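Local coordinates for mevalonate diphosphate decarboxylase (Legionella pneumophila, PDB 3LTO), which probably catalyses the ATP-dependent decarboxylation of mevalonate diphosphate to isopentenyl diphosphate in the mevalonate pathway, at residues A[55-60]-A[65-70]; A[97-102]-A[107-112]. All coordinates share one frame; numbering follows the deposited sequence.

Contacts 1 and 2 follow one another along the chain, their centres about 12 Å apart, and they meet where residues 55-60 run along strand 93-99, whose end belongs to contact 2. Leu58 N lies 2.8 Å from Ser97 O, probably hydrogen-bonded, and Trp55 NE1 lies 3.0 Å from Ser97 OG, again a probable hydrogen bond. From there the chain leaves the strand and enters the PX3GLXSS phosphate-binding motif of the GHMP family, part of contact 2. Contact 1 is the more peripheral, about 19 Å from the centre of the chain against 10 Å for contact 2. Ser69 of contact 1 has its side chain about 4 Å from a bound sulfate, probably from the crystallisation liquor.

Contact 1 of 2, residues A[55-60]-A[65-70]; sequences WEPLTI and EFNLSV
The loop between strand 54-55 and helix 71-87 doubles back on itself at the protein surface, where Pro57 bonds to and packs on Glu65 and Trp55 meets Asn67 and Ser69. A single direct hydrogen bond spans the turn: Glu65 N donates to Pro57 O at 2.9 Å, nearly straight (169°) though the donor stands above the carbonyl plane. Two waters add to it. One donates to both Pro57 O and Glu65 O, while the other donates to Leu58 O and to Glu65 OE1, whose direct separation is 3.8 Å. The carboxylate gets there because CG is anti to the backbone N (chi1 180°) and the chain beyond it is extended, passing CG2 of Thr59 at the level of Glu65 CB.

Further along, the proline ring touches two neighbours. Its CD sits 3.7 Å above the centre of the Trp55 ring, a CH-pi-like contact within residues 55-60, and its CG touches Asn67 CB at 3.9 Å. The far end of the indole meets polar side chains: Ser69 OG comes up at the ring edge, 3.6 Å from Trp55 CZ3, whereas the Asn67 amide stands steeply to the ring (71° between planes). That amide is well occupied. Asn67 OD1 accepts from Ser69 N at 2.9 Å in the carbonyl plane, making an Asx turn, and more weakly from Ser69 OG; ND2 reaches Glu65 OE2 in a long, weak bond. On the indole's other contacts, Phe76 and Ile77 of helix 71-87 pack against it.

Between the two segments, one direct bond, two waters and proline and indole carbon make the join, while Glu56 and Leu58 pair with strand 93-99 through their backbones. The Asx turn fixes the amide's rotation and shapes the backbone leading into helix 71-87.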
loop_
_atom_site.group_PDB
_atom_site.type_symbol
_atom_site.label_atom_id
_atom_site.label_comp_id
_atom_site.label_asym_id
_atom_site.label_seq_id
_atom_site.Cartn_x
_atom_site.Cartn_y
_atom_site.Cartn_z
ATOM N N TRP A 55 -11.787 -8.978 28.876
ATOM C CA TRP A 55 -10.917 -9.999 28.306
ATOM C C TRP A 55 -10.609 -11.101 29.312
ATOM O O TRP A 55 -10.050 -10.848 30.383
ATOM C CB TRP A 55 -9.609 -9.378 27.820
ATOM C CG TRP A 55 -8.682 -10.386 27.210
ATOM C CD1 TRP A 55 -8.961 -11.228 26.175
ATOM C CD2 TRP A 55 -7.324 -10.648 27.586
ATOM N NE1 TRP A 55 -7.863 -11.998 25.880
ATOM C CE2 TRP A 55 -6.842 -11.662 26.728
ATOM C CE3 TRP A 55 -6.467 -10.126 28.563
ATOM C CZ2 TRP A 55 -5.542 -12.164 26.815
ATOM C CZ3 TRP A 55 -5.170 -10.629 28.648
ATOM C CH2 TRP A 55 -4.723 -11.637 27.777
ATOM N N GLU A 56 -10.977 -12.328 28.957
ATOM C CA GLU A 56 -10.737 -13.470 29.820
ATOM C C GLU A 56 -10.062 -14.571 29.033
ATOM O O GLU A 56 -10.725 -15.431 28.459
ATOM C CB GLU A 56 -12.052 -13.974 30.405
ATOM C CG GLU A 56 -11.933 -15.245 31.230
ATOM C CD GLU A 56 -13.291 -15.758 31.670
ATOM O OE1 GLU A 56 -14.239 -15.643 30.866
ATOM O OE2 GLU A 56 -13.414 -16.283 32.804
ATOM N N PRO A 57 -8.725 -14.552 28.981
ATOM C CA PRO A 57 -8.004 -15.590 28.242
ATOM C C PRO A 57 -8.313 -16.957 28.868
ATOM O O PRO A 57 -8.556 -17.051 30.072
ATOM C CB PRO A 57 -6.545 -15.176 28.414
ATOM C CG PRO A 57 -6.543 -14.557 29.793
ATOM C CD PRO A 57 -7.795 -13.701 29.747
ATOM N N LEU A 58 -8.318 -18.003 28.048
ATOM C CA LEU A 58 -8.620 -19.348 28.525
ATOM C C LEU A 58 -7.548 -20.341 28.107
ATOM O O LEU A 58 -6.832 -20.117 27.125
ATOM C CB LEU A 58 -9.971 -19.816 27.968
ATOM C CG LEU A 58 -11.226 -18.969 28.215
ATOM C CD1 LEU A 58 -12.399 -19.578 27.457
ATOM C CD2 LEU A 58 -11.530 -18.894 29.709
ATOM N N THR A 59 -7.440 -21.434 28.860
ATOM C CA THR A 59 -6.478 -22.486 28.551
ATOM C C THR A 59 -7.087 -23.378 27.475
ATOM O O THR A 59 -8.286 -23.300 27.191
ATOM C CB THR A 59 -6.164 -23.361 29.778
ATOM O OG1 THR A 59 -7.365 -24.002 30.228
ATOM C CG2 THR A 59 -5.576 -22.519 30.891
ATOM N N ILE A 60 -6.266 -24.237 26.884
ATOM C CA ILE A 60 -6.745 -25.122 25.829
ATOM C C ILE A 60 -8.000 -25.890 26.258
ATOM O O ILE A 60 -8.974 -25.971 25.503
ATOM C CB ILE A 60 -5.631 -26.099 25.388
ATOM C CG1 ILE A 60 -4.327 -25.317 25.167
ATOM C CG2 ILE A 60 -6.027 -26.795 24.083
ATOM C CD1 ILE A 60 -3.156 -26.166 24.696
ATOM N N GLU A 65 -7.422 -18.710 32.230
ATOM C CA GLU A 65 -5.973 -18.711 32.324
ATOM C C GLU A 65 -5.576 -17.621 33.316
ATOM O O GLU A 65 -6.197 -16.555 33.360
ATOM C CB GLU A 65 -5.359 -18.419 30.954
ATOM C CG GLU A 65 -3.839 -18.383 30.929
ATOM C CD GLU A 65 -3.308 -18.111 29.533
ATOM O OE1 GLU A 65 -3.592 -18.915 28.619
ATOM O OE2 GLU A 65 -2.617 -17.093 29.342
ATOM N N PHE A 66 -4.560 -17.899 34.125
ATOM C CA PHE A 66 -4.095 -16.927 35.097
ATOM C C PHE A 66 -3.202 -15.976 34.329
ATOM O O PHE A 66 -2.115 -16.349 33.885
ATOM C CB PHE A 66 -3.317 -17.619 36.222
ATOM C CG PHE A 66 -2.982 -16.712 37.379
ATOM C CD1 PHE A 66 -1.929 -15.817 37.297
ATOM C CD2 PHE A 66 -3.736 -16.752 38.550
ATOM C CE1 PHE A 66 -1.625 -14.974 38.363
ATOM C CE2 PHE A 66 -3.441 -15.914 39.623
ATOM C CZ PHE A 66 -2.382 -15.022 39.528
ATOM N N ASN A 67 -3.676 -14.746 34.170
ATOM C CA ASN A 67 -2.955 -13.730 33.418
ATOM C C ASN A 67 -3.196 -12.367 34.062
ATOM O O ASN A 67 -4.338 -11.927 34.195
ATOM C CB ASN A 67 -3.471 -13.728 31.975
ATOM C CG ASN A 67 -2.548 -13.012 31.016
ATOM O OD1 ASN A 67 -2.130 -11.887 31.260
ATOM N ND2 ASN A 67 -2.236 -13.662 29.906
ATOM N N LEU A 68 -2.118 -11.707 34.469
ATOM C CA LEU A 68 -2.208 -10.394 35.099
ATOM C C LEU A 68 -1.615 -9.304 34.208
ATOM O O LEU A 68 -1.150 -8.280 34.707
ATOM C CB LEU A 68 -1.479 -10.414 36.456
ATOM C CG LEU A 68 -2.209 -10.890 37.725
ATOM C CD1 LEU A 68 -3.190 -11.998 37.398
ATOM C CD2 LEU A 68 -1.188 -11.357 38.753
ATOM N N SER A 69 -1.639 -9.519 32.893
ATOM C CA SER A 69 -1.069 -8.546 31.964
ATOM C C SER A 69 -1.935 -7.319 31.769
ATOM O O SER A 69 -3.151 -7.405 31.647
ATOM C CB SER A 69 -0.834 -9.168 30.591
ATOM O OG SER A 69 -2.045 -9.193 29.855
ATOM N N VAL A 70 -1.282 -6.175 31.722
ATOM C CA VAL A 70 -1.976 -4.932 31.516
ATOM C C VAL A 70 -1.774 -4.552 30.057
ATOM O O VAL A 70 -2.730 -4.289 29.335
ATOM C CB VAL A 70 -1.400 -3.843 32.434
ATOM C CG1 VAL A 70 -1.820 -2.467 31.944
ATOM C CG2 VAL A 70 -1.877 -4.078 33.862
HETATM O O HOH W 1 -8.436 -15.585 32.426
HETATM O O HOH W 2 -4.981 -17.990 26.336
#

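Contact 2 of 2, residues A[97-102]-A[107-112]; sequences SSNNFP and LASSAS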
loop_
_atom_site.group_PDB
_atom_site.type_symbol
_atom_site.label_atom_id
_atom_site.label_comp_id
_atom_site.label_asym_id
_atom_site.label_seq_id
_atom_site.Cartn_x
_atom_site.Cartn_y
_atom_site.Cartn_z
ATOM N N SER A 97 -10.148 -15.720 24.540
ATOM C CA SER A 97 -9.135 -16.136 23.580
ATOM C C SER A 97 -8.419 -17.394 24.062
ATOM O O SER A 97 -8.348 -17.662 25.266
ATOM C CB SER A 97 -8.119 -15.012 23.380
ATOM O OG SER A 97 -7.521 -14.656 24.617
ATOM N N SER A 98 -7.883 -18.153 23.114
ATOM C CA SER A 98 -7.191 -19.390 23.431
ATOM C C SER A 98 -6.261 -19.794 22.290
ATOM O O SER A 98 -6.385 -19.285 21.174
ATOM C CB SER A 98 -8.222 -20.491 23.672
ATOM O OG SER A 98 -7.586 -21.709 23.984
ATOM N N ASN A 99 -5.326 -20.698 22.574
ATOM C CA ASN A 99 -4.388 -21.192 21.566
ATOM C C ASN A 99 -4.409 -22.706 21.623
ATOM O O ASN A 99 -4.821 -23.284 22.631
ATOM C CB ASN A 99 -2.956 -20.738 21.860
ATOM C CG ASN A 99 -2.824 -19.243 21.950
ATOM O OD1 ASN A 99 -3.222 -18.513 21.042
ATOM N ND2 ASN A 99 -2.255 -18.772 23.050
ATOM N N ASN A 100 -3.968 -23.358 20.553
ATOM C CA ASN A 100 -3.936 -24.810 20.561
ATOM C C ASN A 100 -2.513 -25.260 20.848
ATOM O O ASN A 100 -2.191 -26.447 20.767
ATOM C CB ASN A 100 -4.445 -25.389 19.237
ATOM C CG ASN A 100 -3.521 -25.119 18.079
ATOM O OD1 ASN A 100 -2.539 -24.389 18.204
ATOM N ND2 ASN A 100 -3.834 -25.712 16.930
ATOM N N PHE A 101 -1.658 -24.292 21.171
ATOM C CA PHE A 101 -0.284 -24.593 21.524
ATOM C C PHE A 101 -0.046 -24.225 22.982
ATOM O O PHE A 101 -0.584 -23.234 23.480
ATOM C CB PHE A 101 0.730 -23.883 20.606
ATOM C CG PHE A 101 0.342 -22.495 20.185
ATOM C CD1 PHE A 101 -0.680 -22.289 19.258
ATOM C CD2 PHE A 101 1.055 -21.392 20.649
ATOM C CE1 PHE A 101 -0.979 -21.002 18.795
ATOM C CE2 PHE A 101 0.762 -20.103 20.192
ATOM C CZ PHE A 101 -0.257 -19.910 19.262
ATOM N N PRO A 102 0.766 -25.032 23.686
ATOM C CA PRO A 102 1.112 -24.856 25.099
ATOM C C PRO A 102 1.672 -23.494 25.481
ATOM O O PRO A 102 2.274 -22.797 24.665
ATOM C CB PRO A 102 2.118 -25.976 25.346
ATOM C CG PRO A 102 2.807 -26.084 24.026
ATOM C CD PRO A 102 1.636 -26.049 23.070
ATOM N N LEU A 107 5.560 -19.717 22.513
ATOM C CA LEU A 107 5.413 -19.308 21.124
ATOM C C LEU A 107 4.632 -18.002 21.079
ATOM O O LEU A 107 3.735 -17.782 21.897
ATOM C CB LEU A 107 4.664 -20.382 20.333
ATOM C CG LEU A 107 5.231 -21.803 20.401
ATOM C CD1 LEU A 107 4.336 -22.747 19.612
ATOM C CD2 LEU A 107 6.651 -21.816 19.847
ATOM N N ALA A 108 4.978 -17.135 20.131
ATOM C CA ALA A 108 4.297 -15.853 19.988
ATOM C C ALA A 108 2.847 -16.118 19.593
ATOM O O ALA A 108 2.588 -16.752 18.574
ATOM C CB ALA A 108 4.991 -15.007 18.924
ATOM N N SER A 109 1.909 -15.635 20.402
ATOM C CA SER A 109 0.486 -15.842 20.137
ATOM C C SER A 109 -0.183 -14.570 19.650
ATOM O O SER A 109 -1.338 -14.591 19.227
ATOM C CB SER A 109 -0.226 -16.294 21.409
ATOM O OG SER A 109 -0.335 -15.213 22.323
ATOM N N SER A 110 0.548 -13.462 19.712
ATOM C CA SER A 110 0.020 -12.165 19.313
ATOM C C SER A 110 -0.555 -12.139 17.897
ATOM O O SER A 110 -1.729 -11.829 17.700
ATOM C CB SER A 110 1.119 -11.105 19.452
ATOM O OG SER A 110 0.576 -9.800 19.438
ATOM N N ALA A 111 0.275 -12.464 16.913
ATOM C CA ALA A 111 -0.142 -12.461 15.516
ATOM C C ALA A 111 -1.448 -13.209 15.244
ATOM O O ALA A 111 -2.376 -12.644 14.671
ATOM C CB ALA A 111 0.966 -13.032 14.647
ATOM N N SER A 112 -1.519 -14.478 15.635
ATOM C CA SER A 112 -2.727 -15.260 15.399
ATOM C C SER A 112 -3.883 -14.805 16.286
ATOM O O SER A 112 -5.042 -14.879 15.883
ATOM C CB SER A 112 -2.454 -16.759 15.599
ATOM O OG SER A 112 -1.910 -17.029 16.879
#
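Phe101 turns its ring between Asn99, at the end of strand 93-99, and residues 107-112. Leu107 to Ser110 close the PX3GLXSS sequence, the signature of the GHMP kinase phosphate-binding loop, and Ser112 follows in helix 110-129. The phenylalanine CG sits between the backbone N and the carbonyl carbon (chi1 37°, well short of the usual 60°), which folds the ring back against its own strand end: Asn99 CB lies 3.6 Å above the ring plane, over the centre. Leu107 crosses the phenyl at a slant, with CD1 3.7 Å from Phe101 CD2 and CB close to the same ring atom.

Serines take over from leucine at the far end of the ring. Ser109 CB is 4.1 Å from Phe101 CE2, approaching obliquely, and the amide end of Asn99 also rests on that methylene. Ser112 OG lies in line with the ring edge, 4.1 Å from Phe101 CZ. Strand 31-47 supplies Leu39, which packs against both Phe101 and Leu107.

No hydrogen bond joins the two segments, so the phenyl and leucine carbons hold the strand end to the loop by van der Waals contact. The polar groups bond elsewhere: Ser112 OG is tied to Ser41 OG on strand 31-47, and Ser109 O to Ser113 OG. As in GHMP relatives, this loop is probably the one that holds the nucleotide phosphates.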